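Local coordinates for Pre-mRNA-processing-splicing factor 8 (Cryptococcus gattii serotype B, PDB 6MWY), which carries an intein, a protein-splicing element that probably excises itself from the host splicing factor and joins the flanking sequences, at residues S57-V61 / E62-E66. Sequence-based numbering, arbitrary orientation.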
loop_
_atom_site.group_PDB
_atom_site.type_symbol
_atom_site.label_atom_id
_atom_site.label_comp_id
_atom_site.label_asym_id
_atom_site.label_seq_id
_atom_site.Cartn_x
_atom_site.Cartn_y
_atom_site.Cartn_z
ATOM N N SER A 57 -12.586 -4.409 11.750
ATOM C CA SER A 57 -13.008 -3.017 11.735
ATOM C C SER A 57 -11.896 -2.132 11.180
ATOM O O SER A 57 -10.746 -2.553 11.023
ATOM C CB SER A 57 -13.410 -2.559 13.138
ATOM O OG SER A 57 -12.349 -2.721 14.059
ATOM N N GLU A 58 -12.250 -0.889 10.875
ATOM C CA GLU A 58 -11.315 0.013 10.225
ATOM C C GLU A 58 -10.565 0.865 11.243
ATOM O O GLU A 58 -10.968 1.008 12.399
ATOM C CB GLU A 58 -12.039 0.916 9.227
ATOM C CG GLU A 58 -12.723 0.174 8.093
ATOM C CD GLU A 58 -13.364 1.119 7.101
ATOM O OE1 GLU A 58 -13.252 2.347 7.302
ATOM O OE2 GLU A 58 -13.978 0.640 6.125
ATOM N N ILE A 59 -9.448 1.426 10.787
ATOM C CA ILE A 59 -8.648 2.345 11.586
ATOM C C ILE A 59 -7.882 3.261 10.641
ATOM O O ILE A 59 -7.351 2.814 9.618
ATOM C CB ILE A 59 -7.700 1.585 12.535
ATOM C CG1 ILE A 59 -6.861 2.560 13.366
ATOM C CG2 ILE A 59 -6.811 0.621 11.756
ATOM C CD1 ILE A 59 -5.949 1.882 14.370
ATOM N N LEU A 60 -7.838 4.552 10.954
ATOM C CA LEU A 60 -7.045 5.469 10.149
ATOM C C LEU A 60 -5.560 5.198 10.360
ATOM O O LEU A 60 -5.129 4.845 11.461
ATOM C CB LEU A 60 -7.383 6.918 10.502
ATOM C CG LEU A 60 -8.770 7.411 10.088
ATOM C CD1 LEU A 60 -8.958 8.870 10.473
ATOM C CD2 LEU A 60 -8.986 7.220 8.595
ATOM N N VAL A 61 -4.774 5.358 9.292
ATOM C CA VAL A 61 -3.349 5.052 9.380
ATOM C C VAL A 61 -2.654 6.030 10.321
ATOM O O VAL A 61 -1.695 5.671 11.016
ATOM C CB VAL A 61 -2.704 5.041 7.978
ATOM C CG1 VAL A 61 -2.862 6.390 7.291
ATOM C CG2 VAL A 61 -1.238 4.650 8.075
ATOM N N GLU A 62 -3.135 7.276 10.377
ATOM C CA GLU A 62 -2.565 8.238 11.311
ATOM C C GLU A 62 -2.908 7.921 12.760
ATOM O O GLU A 62 -2.271 8.469 13.665
ATOM C CB GLU A 62 -3.024 9.658 10.956
ATOM C CG GLU A 62 -4.519 9.919 11.103
ATOM C CD GLU A 62 -5.277 9.820 9.787
ATOM O OE1 GLU A 62 -4.897 8.995 8.931
ATOM O OE2 GLU A 62 -6.260 10.573 9.613
ATOM N N ASP A 63 -3.883 7.046 13.007
ATOM C CA ASP A 63 -4.238 6.645 14.362
ATOM C C ASP A 63 -3.581 5.341 14.797
ATOM O O ASP A 63 -3.710 4.965 15.968
ATOM C CB ASP A 63 -5.761 6.515 14.500
ATOM C CG ASP A 63 -6.473 7.854 14.403
ATOM O OD1 ASP A 63 -5.892 8.876 14.828
ATOM O OD2 ASP A 63 -7.620 7.884 13.906
ATOM N N VAL A 64 -2.887 4.643 13.895
ATOM C CA VAL A 64 -2.192 3.417 14.269
ATOM C C VAL A 64 -1.082 3.748 15.257
ATOM O O VAL A 64 -0.211 4.585 14.982
ATOM C CB VAL A 64 -1.630 2.704 13.029
ATOM C CG1 VAL A 64 -0.779 1.516 13.456
ATOM C CG2 VAL A 64 -2.757 2.267 12.096
ATOM N N GLN A 65 -1.104 3.095 16.414
ATOM C CA GLN A 65 -0.095 3.297 17.444
ATOM C C GLN A 65 0.748 2.042 17.618
ATOM O O GLN A 65 0.501 0.999 17.006
ATOM C CB GLN A 65 -0.738 3.695 18.780
ATOM C CG GLN A 65 -1.317 5.101 18.791
ATOM C CD GLN A 65 -2.068 5.421 20.072
ATOM O OE1 GLN A 65 -1.462 5.734 21.100
ATOM N NE2 GLN A 65 -3.392 5.342 20.016
ATOM N N GLU A 66 1.760 2.174 18.471
ATOM C CA GLU A 66 2.685 1.082 18.742
ATOM C C GLU A 66 1.946 -0.133 19.290
ATOM O O GLU A 66 1.188 -0.031 20.258
ATOM C CB GLU A 66 3.746 1.546 19.740
ATOM C CG GLU A 66 4.721 0.474 20.189
ATOM C CD GLU A 66 5.726 0.119 19.117
ATOM O OE1 GLU A 66 6.255 -1.013 19.146
ATOM O OE2 GLU A 66 5.986 0.974 18.244
HETATM O O HOH W 1 -8.916 5.747 13.903
#
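Leu-60 O takes a hydrogen bond from Asp-63 N (3.0 Å), and one residue on Val-61 O takes another from Val-64 N (3.3 Å). With the backbone angles of Val-61, Glu-62 and Asp-63, the two bonds close consecutive, overlapping type I turns, 60-63 and 61-64, where strand 58-60 ends. Glu-62 sits in the bend with its CG wedged between backbone N and carbonyl carbon (chi1 65°) and its chain folded at chi2, which brings the carboxylate back beside Leu-60. There Glu-62 OE2 lies 3.3 Å from Leu-60 CD1, while Glu-62 OE1 accepts a hydrogen bond from Gly-48 N, tying the turn to the chain ahead of strand 50-52. In this Hint-type intein fold, strand 58-60 pairs antiparallel with 50-52, and the turn carries the chain on toward strand 69-71. Asp-63 also lies alongside Leu-60, pointing the same way, its OD2 3.5 Å from Leu-60 CB. Asp-63 OD2 accepts a hydrogen bond from a water, which in turn takes a weak one from Leu-60 N; a short carboxylate suits this bridge. Inward, where apolar branched residues fit, Ile-59 CD1 meets Val-64 CG2 at 3.9 Å, the two side chains crossing nearly at right angles. Val-61 and Val-64 both rest on Phe-195 of strand 190-197.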